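Local coordinates for protein lipase, class 3 (Penicillium roqueforti FM164, PDB 6L7N) that probably catalyses the hydrolysis of ester bonds in lipids, as expected of a fungal class 3 lipase with an alpha/beta-hydrolase fold, at residues A[6-9]-A[10-14]; A[41-44]-A[45-48]; A[261-264]-A[265-269]; A[185-188]-A[189-192]. All coordinates share one frame; numbering follows the deposited sequence.

Contact 1 of 4, residues A[6-9]-A[10-14]; sequences TSEL and NQFDF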
ATOM      1  N   THR A   6      -6.453 -10.015  18.338  1.00 19.64           N
ATOM      2  CA  THR A   6      -7.078  -8.702  18.448  1.00 22.07           C
ATOM      3  C   THR A   6      -6.063  -7.585  18.240  1.00 20.51           C
ATOM      4  O   THR A   6      -6.364  -6.583  17.584  1.00 23.99           O
ATOM      5  CB  THR A   6      -7.777  -8.573  19.803  1.00 23.55           C
ATOM      6  OG1 THR A   6      -8.991  -9.337  19.773  1.00 24.65           O
ATOM      7  CG2 THR A   6      -8.108  -7.121  20.107  1.00 21.77           C
ATOM      8  N   SER A   7      -4.843  -7.753  18.755  1.00 20.40           N
ATOM      9  CA  SER A   7      -3.813  -6.725  18.598  1.00 24.82           C
ATOM     10  C   SER A   7      -3.432  -6.535  17.133  1.00 23.09           C
ATOM     11  O   SER A   7      -3.318  -5.399  16.641  1.00 19.18           O
ATOM     12  CB  SER A   7      -2.579  -7.100  19.410  1.00 22.35           C
ATOM     13  OG  SER A   7      -1.469  -6.310  19.033  1.00 29.01           O
ATOM     14  N   GLU A   8      -3.190  -7.643  16.432  1.00 16.29           N
ATOM     15  CA  GLU A   8      -2.904  -7.576  15.001  1.00 20.11           C
ATOM     16  C   GLU A   8      -4.050  -6.913  14.249  1.00 17.37           C
ATOM     17  O   GLU A   8      -3.827  -6.062  13.377  1.00 20.41           O
ATOM     18  CB  GLU A   8      -2.637  -8.980  14.459  1.00 18.58           C
ATOM     19  CG  GLU A   8      -1.287  -9.534  14.871  1.00 18.68           C
ATOM     20  CD  GLU A   8      -1.182 -11.029  14.673  1.00 22.86           C
ATOM     21  OE1 GLU A   8      -1.990 -11.770  15.270  1.00 24.57           O
ATOM     22  OE2 GLU A   8      -0.285 -11.457  13.922  1.00 25.83           O
ATOM     23  N   LEU A   9      -5.286  -7.298  14.571  1.00 12.41           N
ATOM     24  CA  LEU A   9      -6.447  -6.698  13.918  1.00 21.22           C
ATOM     25  C   LEU A   9      -6.509  -5.196  14.168  1.00 20.23           C
ATOM     26  O   LEU A   9      -6.816  -4.420  13.256  1.00 15.81           O
ATOM     27  CB  LEU A   9      -7.727  -7.379  14.404  1.00 16.97           C
ATOM     28  CG  LEU A   9      -9.025  -6.802  13.846  1.00 20.60           C
ATOM     29  CD1 LEU A   9      -9.125  -7.061  12.346  1.00 26.45           C
ATOM     30  CD2 LEU A   9     -10.233  -7.358  14.582  1.00 24.26           C
ATOM     31  N   ASN A  10      -6.234  -4.765  15.399  1.00 17.26           N
ATOM     32  CA  ASN A  10      -6.232  -3.337  15.700  1.00 19.44           C
ATOM     33  C   ASN A  10      -5.208  -2.604  14.841  1.00 17.17           C
ATOM     34  O   ASN A  10      -5.503  -1.550  14.256  1.00 17.53           O
ATOM     35  CB  ASN A  10      -5.947  -3.119  17.187  1.00 22.65           C
ATOM     36  CG  ASN A  10      -7.055  -3.644  18.085  1.00 28.99           C
ATOM     37  OD1 ASN A  10      -8.168  -3.919  17.635  1.00 29.88           O
ATOM     38  ND2 ASN A  10      -6.748  -3.790  19.374  1.00 29.66           N
ATOM     39  N   GLN A  11      -3.996  -3.163  14.737  1.00 16.72           N
ATOM     40  CA  GLN A  11      -2.986  -2.549  13.873  1.00 18.10           C
ATOM     41  C   GLN A  11      -3.453  -2.481  12.420  1.00 12.10           C
ATOM     42  O   GLN A  11      -3.271  -1.454  11.742  1.00 11.28           O
ATOM     43  CB  GLN A  11      -1.669  -3.315  13.984  1.00 20.12           C
ATOM     44  CG  GLN A  11      -1.009  -3.124  15.325  1.00 20.03           C
ATOM     45  CD  GLN A  11       0.148  -4.056  15.559  1.00 35.70           C
ATOM     46  OE1 GLN A  11       1.275  -3.784  15.141  1.00 39.24           O
ATOM     47  NE2 GLN A  11      -0.123  -5.177  16.230  1.00 35.16           N
ATOM     48  N   PHE A  12      -4.061  -3.566  11.927  1.00 12.93           N
ATOM     49  CA  PHE A  12      -4.449  -3.615  10.520  1.00 11.42           C
ATOM     50  C   PHE A  12      -5.567  -2.615  10.229  1.00  9.89           C
ATOM     51  O   PHE A  12      -5.537  -1.927   9.199  1.00 12.40           O
ATOM     52  CB  PHE A  12      -4.877  -5.036  10.135  1.00  9.51           C
ATOM     53  CG  PHE A  12      -3.813  -6.093  10.362  1.00  7.78           C
ATOM     54  CD1 PHE A  12      -2.463  -5.754  10.449  1.00  9.90           C
ATOM     55  CD2 PHE A  12      -4.171  -7.425  10.485  1.00 10.87           C
ATOM     56  CE1 PHE A  12      -1.490  -6.731  10.660  1.00 11.44           C
ATOM     57  CE2 PHE A  12      -3.194  -8.417  10.690  1.00  8.36           C
ATOM     58  CZ  PHE A  12      -1.863  -8.065  10.777  1.00 10.10           C
ATOM     59  N   ASP A  13      -6.557  -2.509  11.132  1.00 12.80           N
ATOM     60  CA  ASP A  13      -7.604  -1.494  10.999  1.00 15.66           C
ATOM     61  C   ASP A  13      -7.058  -0.088  11.109  1.00 12.93           C
ATOM     62  O   ASP A  13      -7.735   0.854  10.681  1.00 13.87           O
ATOM     63  CB  ASP A  13      -8.695  -1.586  12.074  1.00 21.37           C
ATOM     64  CG  ASP A  13      -9.188  -2.968  12.300  1.00 31.07           C
ATOM     65  OD1 ASP A  13      -9.109  -3.784  11.367  1.00 37.00           O
ATOM     66  OD2 ASP A  13      -9.728  -3.221  13.402  1.00 29.89           O
ATOM     67  N   PHE A  14      -5.904   0.086  11.753  1.00 10.95           N
ATOM     68  CA  PHE A  14      -5.392   1.434  11.964  1.00 13.35           C
ATOM     69  C   PHE A  14      -4.636   1.948  10.744  1.00 13.09           C
ATOM     70  O   PHE A  14      -4.933   3.033  10.228  1.00  9.42           O
ATOM     71  CB  PHE A  14      -4.490   1.462  13.199  1.00 14.92           C
ATOM     72  CG  PHE A  14      -3.746   2.756  13.378  1.00 12.76           C
ATOM     73  CD1 PHE A  14      -4.424   3.926  13.672  1.00 14.19           C
ATOM     74  CD2 PHE A  14      -2.371   2.804  13.257  1.00 11.65           C
ATOM     75  CE1 PHE A  14      -3.739   5.116  13.839  1.00 16.11           C
ATOM     76  CE2 PHE A  14      -1.686   3.991  13.418  1.00  8.72           C
ATOM     77  CZ  PHE A  14      -2.372   5.148  13.713  1.00 11.78           C
TER

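Contact 2 of 4, residues A[41-44]-A[45-48]; sequences GNCP and QVEE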
ATOM      1  N   GLY A  41     -14.883  11.129   7.194  1.00 15.28           N
ATOM      2  CA  GLY A  41     -14.933  10.382   8.433  1.00 20.70           C
ATOM      3  C   GLY A  41     -14.354   8.986   8.376  1.00 19.06           C
ATOM      4  O   GLY A  41     -14.754   8.132   9.173  1.00 21.15           O
ATOM      5  N   ASN A  42     -13.402   8.728   7.475  1.00 14.56           N
ATOM      6  CA  ASN A  42     -12.828   7.392   7.350  1.00 12.73           C
ATOM      7  C   ASN A  42     -11.364   7.317   7.796  1.00 15.03           C
ATOM      8  O   ASN A  42     -10.685   6.324   7.508  1.00 15.29           O
ATOM      9  CB  ASN A  42     -12.996   6.860   5.919  1.00 18.26           C
ATOM     10  CG  ASN A  42     -12.377   7.760   4.872  1.00 16.84           C
ATOM     11  OD1 ASN A  42     -12.166   8.955   5.102  1.00 11.72           O
ATOM     12  ND2 ASN A  42     -12.087   7.189   3.701  1.00  9.32           N
ATOM     13  N   CYS A  43     -10.860   8.327   8.510  1.00 14.23           N
ATOM     14  CA  CYS A  43      -9.614   8.065   9.231  1.00 10.70           C
ATOM     15  C   CYS A  43      -9.673   8.592  10.670  1.00 10.67           C
ATOM     16  O   CYS A  43      -8.796   9.366  11.088  1.00 10.34           O
ATOM     17  CB  CYS A  43      -8.408   8.644   8.473  1.00 11.74           C
ATOM     18  SG  CYS A  43      -8.285  10.450   8.281  1.00 14.04           S
ATOM     19  N   PRO A  44     -10.672   8.184  11.467  1.00 12.26           N
ATOM     20  CA  PRO A  44     -10.809   8.793  12.806  1.00 14.57           C
ATOM     21  C   PRO A  44      -9.623   8.530  13.719  1.00 15.53           C
ATOM     22  O   PRO A  44      -9.227   9.419  14.483  1.00 15.07           O
ATOM     23  CB  PRO A  44     -12.096   8.154  13.349  1.00 14.90           C
ATOM     24  CG  PRO A  44     -12.225   6.861  12.591  1.00 15.39           C
ATOM     25  CD  PRO A  44     -11.732   7.189  11.213  1.00 12.99           C
ATOM     26  N   GLN A  45      -9.037   7.328  13.671  1.00 17.19           N
ATOM     27  CA  GLN A  45      -7.916   7.042  14.565  1.00 15.44           C
ATOM     28  C   GLN A  45      -6.649   7.779  14.141  1.00 13.42           C
ATOM     29  O   GLN A  45      -5.806   8.117  14.989  1.00 15.02           O
ATOM     30  CB  GLN A  45      -7.685   5.536  14.639  1.00 14.24           C
ATOM     31  CG  GLN A  45      -8.839   4.774  15.288  1.00 15.25           C
ATOM     32  CD  GLN A  45      -8.539   3.298  15.484  1.00 28.95           C
ATOM     33  OE1 GLN A  45      -7.792   2.698  14.715  1.00 22.70           O
ATOM     34  NE2 GLN A  45      -9.116   2.710  16.526  1.00 36.05           N
ATOM     35  N   VAL A  46      -6.511   8.076  12.846  1.00 10.12           N
ATOM     36  CA  VAL A  46      -5.413   8.933  12.411  1.00  9.76           C
ATOM     37  C   VAL A  46      -5.561  10.318  13.017  1.00 11.24           C
ATOM     38  O   VAL A  46      -4.626  10.855  13.622  1.00 13.72           O
ATOM     39  CB  VAL A  46      -5.353   9.017  10.878  1.00  8.93           C
ATOM     40  CG1 VAL A  46      -4.404  10.125  10.476  1.00  9.13           C
ATOM     41  CG2 VAL A  46      -4.904   7.687  10.301  1.00 10.52           C
ATOM     42  N   GLU A  47      -6.730  10.931  12.836  1.00  9.87           N
ATOM     43  CA  GLU A  47      -6.939  12.253  13.415  1.00  9.36           C
ATOM     44  C   GLU A  47      -6.749  12.232  14.926  1.00 10.17           C
ATOM     45  O   GLU A  47      -6.231  13.202  15.501  1.00 14.14           O
ATOM     46  CB  GLU A  47      -8.330  12.763  13.063  1.00 13.82           C
ATOM     47  CG  GLU A  47      -8.523  13.001  11.579  1.00 10.69           C
ATOM     48  CD  GLU A  47      -9.952  13.328  11.249  1.00 19.04           C
ATOM     49  OE1 GLU A  47     -10.700  13.684  12.191  1.00 20.87           O
ATOM     50  OE2 GLU A  47     -10.323  13.237  10.057  1.00 16.26           O
ATOM     51  N   GLU A  48      -7.147  11.135  15.574  1.00 13.61           N
ATOM     52  CA  GLU A  48      -6.978  10.986  17.017  1.00 16.13           C
ATOM     53  C   GLU A  48      -5.513  10.993  17.427  1.00 18.96           C
ATOM     54  O   GLU A  48      -5.179  11.483  18.512  1.00 18.56           O
ATOM     55  CB  GLU A  48      -7.654   9.696  17.493  1.00 18.54           C
ATOM     56  CG  GLU A  48      -7.310   9.284  18.930  1.00 35.63           C
ATOM     57  CD  GLU A  48      -7.674  10.330  19.980  1.00 37.63           C
ATOM     58  OE1 GLU A  48      -7.375  10.158  21.180  1.00 40.06           O
ATOM     59  OE2 GLU A  48      -8.304  11.311  19.608  1.00 42.92           O
TER
HETATM   60  O   HOH W   1     -11.877  10.690   9.785  1.00 13.14           O

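Contact 3 of 4, residues A[261-264]-A[265-269]; sequences HKWY and FMKTD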
ATOM      1  N   HIS A 261     -13.022  -4.229  -3.979  1.00  7.87           N
ATOM      2  CA  HIS A 261     -11.760  -3.498  -3.936  1.00 10.75           C
ATOM      3  C   HIS A 261     -11.816  -2.320  -2.981  1.00  7.86           C
ATOM      4  O   HIS A 261     -10.776  -1.877  -2.476  1.00  8.24           O
ATOM      5  CB  HIS A 261     -11.407  -2.992  -5.330  1.00  6.65           C
ATOM      6  CG  HIS A 261     -10.039  -2.385  -5.435  1.00  8.68           C
ATOM      7  ND1 HIS A 261      -8.894  -3.035  -5.021  1.00  8.12           N
ATOM      8  CD2 HIS A 261      -9.633  -1.187  -5.919  1.00 11.18           C
ATOM      9  CE1 HIS A 261      -7.844  -2.265  -5.248  1.00  7.27           C
ATOM     10  NE2 HIS A 261      -8.264  -1.137  -5.786  1.00  7.28           N
ATOM     11  N   LYS A 262     -13.000  -1.783  -2.734  1.00 10.16           N
ATOM     12  CA  LYS A 262     -13.030  -0.544  -1.972  1.00 14.24           C
ATOM     13  C   LYS A 262     -13.139  -0.767  -0.473  1.00 12.27           C
ATOM     14  O   LYS A 262     -12.899   0.170   0.297  1.00 13.28           O
ATOM     15  CB  LYS A 262     -14.168   0.347  -2.486  1.00 24.67           C
ATOM     16  CG  LYS A 262     -14.029   0.581  -3.999  1.00 26.68           C
ATOM     17  CD  LYS A 262     -14.219   2.032  -4.334  1.00 38.10           C
ATOM     18  CE  LYS A 262     -14.762   2.290  -5.728  1.00 38.03           C
ATOM     19  NZ  LYS A 262     -15.295   3.692  -5.840  1.00 27.76           N
ATOM     20  N   TRP A 263     -13.439  -1.987  -0.043  1.00 12.38           N
ATOM     21  CA  TRP A 263     -13.814  -2.285   1.335  1.00 17.03           C
ATOM     22  C   TRP A 263     -12.696  -3.080   2.012  1.00 15.21           C
ATOM     23  O   TRP A 263     -12.684  -4.312   2.003  1.00 12.14           O
ATOM     24  CB  TRP A 263     -15.150  -3.030   1.349  1.00 17.22           C
ATOM     25  CG  TRP A 263     -16.276  -2.126   0.923  1.00 19.24           C
ATOM     26  CD1 TRP A 263     -16.895  -2.085  -0.303  1.00 16.00           C
ATOM     27  CD2 TRP A 263     -16.880  -1.094   1.713  1.00 17.85           C
ATOM     28  NE1 TRP A 263     -17.862  -1.107  -0.307  1.00 21.48           N
ATOM     29  CE2 TRP A 263     -17.874  -0.487   0.918  1.00 25.02           C
ATOM     30  CE3 TRP A 263     -16.684  -0.635   3.020  1.00 19.05           C
ATOM     31  CZ2 TRP A 263     -18.670   0.560   1.389  1.00 28.16           C
ATOM     32  CZ3 TRP A 263     -17.478   0.402   3.487  1.00 23.50           C
ATOM     33  CH2 TRP A 263     -18.457   0.987   2.673  1.00 23.81           C
ATOM     34  N   TYR A 264     -11.752  -2.357   2.603  1.00 12.43           N
ATOM     35  CA  TYR A 264     -10.634  -2.938   3.343  1.00 11.55           C
ATOM     36  C   TYR A 264     -10.681  -2.294   4.721  1.00 11.02           C
ATOM     37  O   TYR A 264     -10.023  -1.275   4.942  1.00 11.18           O
ATOM     38  CB  TYR A 264      -9.297  -2.695   2.634  1.00  8.95           C
ATOM     39  CG  TYR A 264      -9.037  -3.670   1.482  1.00  7.46           C
ATOM     40  CD1 TYR A 264      -9.796  -3.625   0.320  1.00  9.70           C
ATOM     41  CD2 TYR A 264      -8.033  -4.624   1.573  1.00  7.92           C
ATOM     42  CE1 TYR A 264      -9.569  -4.503  -0.725  1.00  6.47           C
ATOM     43  CE2 TYR A 264      -7.796  -5.509   0.538  1.00  6.56           C
ATOM     44  CZ  TYR A 264      -8.569  -5.453  -0.604  1.00  7.87           C
ATOM     45  OH  TYR A 264      -8.321  -6.338  -1.632  1.00  9.49           O
ATOM     46  N   PHE A 265     -11.478  -2.892   5.614  1.00 16.46           N
ATOM     47  CA  PHE A 265     -11.808  -2.402   6.954  1.00 20.37           C
ATOM     48  C   PHE A 265     -12.729  -1.186   6.882  1.00 20.11           C
ATOM     49  O   PHE A 265     -13.786  -1.170   7.525  1.00 22.49           O
ATOM     50  CB  PHE A 265     -10.541  -2.096   7.765  1.00 15.55           C
ATOM     51  CG  PHE A 265      -9.619  -3.270   7.901  1.00 18.41           C
ATOM     52  CD1 PHE A 265      -9.946  -4.326   8.729  1.00 23.10           C
ATOM     53  CD2 PHE A 265      -8.438  -3.330   7.179  1.00 14.33           C
ATOM     54  CE1 PHE A 265      -9.103  -5.421   8.859  1.00 20.86           C
ATOM     55  CE2 PHE A 265      -7.594  -4.423   7.281  1.00 10.31           C
ATOM     56  CZ  PHE A 265      -7.920  -5.471   8.127  1.00 17.50           C
ATOM     57  N   MET A 266     -12.342  -0.161   6.131  1.00 15.77           N
ATOM     58  CA  MET A 266     -13.185   1.003   5.872  1.00 16.26           C
ATOM     59  C   MET A 266     -13.388   1.163   4.375  1.00 19.22           C
ATOM     60  O   MET A 266     -12.845   0.406   3.564  1.00 15.85           O
ATOM     61  CB  MET A 266     -12.579   2.291   6.448  1.00 20.33           C
ATOM     62  CG  MET A 266     -12.426   2.299   7.960  1.00 24.12           C
ATOM     63  SD  MET A 266     -11.168   1.125   8.481  1.00 53.11           S
ATOM     64  CE  MET A 266     -10.769   1.707  10.118  1.00 32.36           C
ATOM     65  N   LYS A 267     -14.191   2.164   4.011  1.00 13.78           N
ATOM     66  CA  LYS A 267     -14.259   2.605   2.624  1.00 15.05           C
ATOM     67  C   LYS A 267     -12.993   3.392   2.335  1.00 16.01           C
ATOM     68  O   LYS A 267     -12.963   4.612   2.531  1.00 15.72           O
ATOM     69  CB  LYS A 267     -15.501   3.459   2.386  1.00 14.27           C
ATOM     70  CG  LYS A 267     -15.949   3.502   0.953  1.00 18.89           C
ATOM     71  CD  LYS A 267     -17.344   4.095   0.871  1.00 27.74           C
ATOM     72  CE  LYS A 267     -17.379   5.195  -0.152  1.00 24.94           C
ATOM     73  NZ  LYS A 267     -16.441   4.891  -1.266  1.00 36.52           N
ATOM     74  N   THR A 268     -11.944   2.709   1.868  1.00 12.55           N
ATOM     75  CA  THR A 268     -10.624   3.332   1.871  1.00 16.72           C
ATOM     76  C   THR A 268     -10.564   4.545   0.947  1.00 15.38           C
ATOM     77  O   THR A 268      -9.877   5.524   1.250  1.00 14.54           O
ATOM     78  CB  THR A 268      -9.546   2.316   1.482  1.00 15.40           C
ATOM     79  OG1 THR A 268      -9.506   2.180   0.055  1.00 23.53           O
ATOM     80  CG2 THR A 268      -9.837   0.960   2.093  1.00 13.12           C
ATOM     81  N   ASP A 269     -11.267   4.506  -0.185  1.00 11.42           N
ATOM     82  CA  ASP A 269     -11.155   5.582  -1.167  1.00 17.11           C
ATOM     83  C   ASP A 269     -12.314   6.573  -1.121  1.00 20.09           C
ATOM     84  O   ASP A 269     -12.584   7.239  -2.127  1.00 20.42           O
ATOM     85  CB  ASP A 269     -11.009   5.017  -2.581  1.00 18.32           C
ATOM     86  CG  ASP A 269     -12.296   4.444  -3.116  1.00 29.45           C
ATOM     87  OD1 ASP A 269     -13.203   4.135  -2.309  1.00 22.76           O
ATOM     88  OD2 ASP A 269     -12.393   4.288  -4.354  1.00 32.25           O
TER
HETATM   89  O   HOH W   2     -13.201  -5.129   4.695  1.00 19.56           O

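Contact 4 of 4, residues A[185-188]-A[189-192]; sequences KHIT and AQGN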
ATOM      1  N   LYS A 185      10.442 -12.867  -3.676  1.00  5.09           N
ATOM      2  CA  LYS A 185      11.216 -13.588  -2.666  1.00  7.04           C
ATOM      3  C   LYS A 185      12.105 -12.641  -1.866  1.00  6.39           C
ATOM      4  O   LYS A 185      12.226 -12.767  -0.640  1.00  6.65           O
ATOM      5  CB  LYS A 185      12.051 -14.666  -3.350  1.00  6.46           C
ATOM      6  CG  LYS A 185      12.860 -15.560  -2.447  1.00  6.73           C
ATOM      7  CD  LYS A 185      13.567 -16.610  -3.308  1.00 12.35           C
ATOM      8  CE  LYS A 185      14.800 -17.184  -2.635  1.00 19.02           C
ATOM      9  NZ  LYS A 185      14.461 -18.252  -1.653  1.00 19.44           N
ATOM     10  N   HIS A 186      12.712 -11.667  -2.541  1.00  4.72           N
ATOM     11  CA  HIS A 186      13.588 -10.708  -1.864  1.00  7.36           C
ATOM     12  C   HIS A 186      12.802  -9.823  -0.893  1.00  7.26           C
ATOM     13  O   HIS A 186      13.186  -9.644   0.280  1.00  5.28           O
ATOM     14  CB  HIS A 186      14.300  -9.868  -2.926  1.00  7.06           C
ATOM     15  CG  HIS A 186      15.165  -8.774  -2.373  1.00 11.09           C
ATOM     16  ND1 HIS A 186      16.436  -9.002  -1.891  1.00 16.40           N
ATOM     17  CD2 HIS A 186      14.942  -7.445  -2.227  1.00 14.95           C
ATOM     18  CE1 HIS A 186      16.960  -7.863  -1.471  1.00 13.36           C
ATOM     19  NE2 HIS A 186      16.075  -6.900  -1.668  1.00 21.82           N
ATOM     20  N   ILE A 187      11.676  -9.289  -1.353  1.00  6.82           N
ATOM     21  CA  ILE A 187      10.839  -8.474  -0.471  1.00  4.91           C
ATOM     22  C   ILE A 187      10.308  -9.313   0.688  1.00  6.63           C
ATOM     23  O   ILE A 187      10.328  -8.887   1.848  1.00  4.47           O
ATOM     24  CB  ILE A 187       9.681  -7.835  -1.252  1.00  8.19           C
ATOM     25  CG1 ILE A 187      10.187  -7.014  -2.451  1.00  7.94           C
ATOM     26  CG2 ILE A 187       8.819  -6.985  -0.291  1.00  5.12           C
ATOM     27  CD1 ILE A 187       9.076  -6.482  -3.337  1.00  9.98           C
ATOM     28  N   THR A 188       9.814 -10.517   0.396  1.00  5.37           N
ATOM     29  CA  THR A 188       9.312 -11.372   1.468  1.00  6.34           C
ATOM     30  C   THR A 188      10.379 -11.596   2.532  1.00  6.24           C
ATOM     31  O   THR A 188      10.076 -11.573   3.732  1.00  6.69           O
ATOM     32  CB  THR A 188       8.844 -12.718   0.910  1.00  6.91           C
ATOM     33  OG1 THR A 188       7.731 -12.513   0.030  1.00  6.46           O
ATOM     34  CG2 THR A 188       8.403 -13.616   2.042  1.00  7.47           C
ATOM     35  N   ALA A 189      11.637 -11.796   2.108  1.00  4.64           N
ATOM     36  CA  ALA A 189      12.715 -12.041   3.062  1.00  9.85           C
ATOM     37  C   ALA A 189      13.110 -10.797   3.833  1.00  7.63           C
ATOM     38  O   ALA A 189      13.736 -10.927   4.887  1.00  5.50           O
ATOM     39  CB  ALA A 189      13.957 -12.594   2.370  1.00  5.71           C
ATOM     40  N   GLN A 190      12.792  -9.596   3.324  1.00  8.01           N
ATOM     41  CA  GLN A 190      13.054  -8.404   4.128  1.00  8.69           C
ATOM     42  C   GLN A 190      12.204  -8.338   5.391  1.00  9.78           C
ATOM     43  O   GLN A 190      12.560  -7.608   6.327  1.00  9.78           O
ATOM     44  CB  GLN A 190      12.796  -7.142   3.309  1.00  6.19           C
ATOM     45  CG  GLN A 190      13.806  -6.940   2.207  1.00 12.03           C
ATOM     46  CD  GLN A 190      13.448  -5.768   1.346  1.00  6.97           C
ATOM     47  OE1 GLN A 190      12.279  -5.534   1.078  1.00  5.41           O
ATOM     48  NE2 GLN A 190      14.454  -5.007   0.926  1.00  8.87           N
ATOM     49  N   GLY A 191      11.068  -9.024   5.413  1.00  6.57           N
ATOM     50  CA  GLY A 191      10.184  -8.999   6.564  1.00  7.11           C
ATOM     51  C   GLY A 191       9.420  -7.692   6.695  1.00  7.97           C
ATOM     52  O   GLY A 191       9.513  -6.779   5.867  1.00  6.89           O
ATOM     53  N   ASN A 192       8.620  -7.626   7.766  1.00  6.89           N
ATOM     54  CA  ASN A 192       7.798  -6.449   8.080  1.00 10.32           C
ATOM     55  C   ASN A 192       6.834  -6.097   6.943  1.00 10.12           C
ATOM     56  O   ASN A 192       6.588  -4.921   6.664  1.00  8.51           O
ATOM     57  CB  ASN A 192       8.678  -5.245   8.426  1.00  9.05           C
ATOM     58  CG  ASN A 192       9.428  -5.425   9.742  1.00 13.37           C
ATOM     59  OD1 ASN A 192       8.848  -5.811  10.756  1.00 15.90           O
ATOM     60  ND2 ASN A 192      10.719  -5.155   9.722  1.00 16.05           N
TER

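Contact 1 of 4, residues A[6-9]-A[10-14]
N10 N donates to T6 O at 2.8 Å, and the same i to i+4 pattern is repeated by Q11 N on S7 O, F12 N on E8 O and D13 N on L9 O, the last nearly straight at 172°. Q11 also reaches back on an extended chain, and its NE2 makes weak bonds to S7 O at 3.2 Å and to S7 OG at 3.3 Å. At the next residue, the F12 ring has E8 O, from one turn earlier, over one face, 3.0 Å above its plane and displaced toward the rim. A chi1 of -58° sets the ring beside its own backbone N, leaning over the preceding turn, where F12 CE2 meets E8 CB at 3.9 Å; the E8 carboxylate bonds to S5. Along the neighbouring ridge L9 CD1 lies 3.4 Å from D13 OD1. Beyond the helix, F12 meets Y220 and F196 edge-to-face and touches F265. An alanine in place of F12 is likely to leave those two rings without their edge-to-face partner and to open a gap beside F265. This is the repeat of an amphipathic alpha-helix, here helix 6-22, whose buried F12 side faces strands 193-198 and 219-222.

Contact 2 of 4, residues A[41-44]-A[45-48]
C43 O accepts E47 N at 3.1 Å with an N-H...O angle of 172°, the first i to i+4 bond of helix 44-49, and P44 O takes E48 N at 2.9 Å. C43 occupies the N-cap position with its sulfur in a disulfide, and the E47 side chain turns back toward it. Its carboxylate reaches the C43 amide through water 1, which accepts from C43 N at 2.9 Å and donates to E47 OE2 at 3.0 Å. E47, with chi1 -65° and an extended chain, runs alongside the first turn and brings OE2 to 3.9 Å from C43 SG. On the inner side C43 CB rests against V46 CB, also at 3.9 Å. Farther out, C43 SG is bonded to C38 SG, E47 OE2 receives C38 N, and Q17 of helix 6-22 accepts Q45 N through OE1 while touching C43, P44 and V46. Both ends of the cross-link are thus gripped by one carboxylate, directly at C38 and by water at C43. A negative group at the amino end of a helix would probably be stabilised by the local dipole, consistent with E47 holding this disulfide loop to its helix.

Contact 3 of 4, residues A[261-264]-A[265-269]
The chain reversal that brings K262, W263 and Y264 against M266, K267 and T268 follows the histidine of the probable active site. Three backbone bonds close it. T268 N donates to K262 O at 3.1 Å, Y264 N donates to M266 O at 3.1 Å in the carbonyl plane, and a weak bond of 2.8 Å runs from M266 N to Y264 O. Between the first two, W263 and K267 form a single beta bridge; F265 at the apex has positive phi, 71°, as the centre of a classic gamma turn. Water 2 spans W263 O and F265 N. The W263 indole takes K267 against one face, a CH-pi contact in which K267 CB stands 4.1 Å from the centroid of the six-membered ring, 26° off its normal. Within the turn, T268 CG2 packs on Y264 CB at 3.7 Å, while Y264 OH reaches D201. H261 bonds to S147 and D201, consistent with a Ser-His-Asp triad. The K262 chain crosses the D269 carboxylate, and K262 NZ forms a salt bridge to D269 OD2 at 3.3 Å, its hydrogen bond weak; K267 NZ holds D269 OD1 at 3.5 Å, and K272 is a further partner. A methionine in place of K262 would probably leave D269 OD2 without its charged mate and the carboxylate freer to turn. Three lysines thus converge on one buried carboxylate, which probably offsets part of their mutual repulsion and adds to the backbone bonds that fold this stretch back.

Contact 4 of 4, residues A[185-188]-A[189-192]
Q190 lies back across the last turn of its helix, and its side chain can be followed from atom to atom. CB of Q190 sits 3.4 Å from I187 O, and Q190 CG, placed beside the backbone N by chi1 -69°, comes 3.4 Å from H186 O. The extended chain then carries the amide between two residues of the preceding turn: Q190 OE1 lies 3.6 Å from I187 CA, while the amide plane stands 47° from that of the H186 ring. The amide's polar partners come from helix 148-161, where R161 NH1 bonds to OE1 and A158 O accepts NE2 weakly. The backbone shows the helix ending. A189 N makes an i to i+4 bond to K185 O at 3.0 Å, but Q190 N is shared weakly by H186 O and I187 O, and G191 N drops to an i to i+3 bond with T188 O at 3.2 Å, its donor 58° out of the carbonyl plane. G191, with positive phi, then turns the chain toward strand 193-198; T188 OG1 bonds to A184 O and S217 N. A neutral amide thus joins the carboxyl end of helix 181-190 to helix 148-161, by a hydrogen bond from the probably charged R161 and a weak one to A158 O.

In the fold
Contacts 1, 2 and 3 form one connected region; contact 4 touches none of them, its nearest atoms about 9 Å from contact 1, 14 Å from contact 3 and 17 Å from contact 2. Contacts 1 and 4 are surface helix turns that each bury one side; contacts 2 and 3 are partly buried, and contact 3 is nearest the chain centre. F265 of contact 3 packs on L9, F12 and D13 of contact 1, F14 touches Q45 and V46, and N42 ND2 probably bonds to K267 O. The chemistry differs accordingly: aromatic packing in 6-14, a disulfide and water in 41-48, clustered charges in 261-269, and a neutral amide in 185-192.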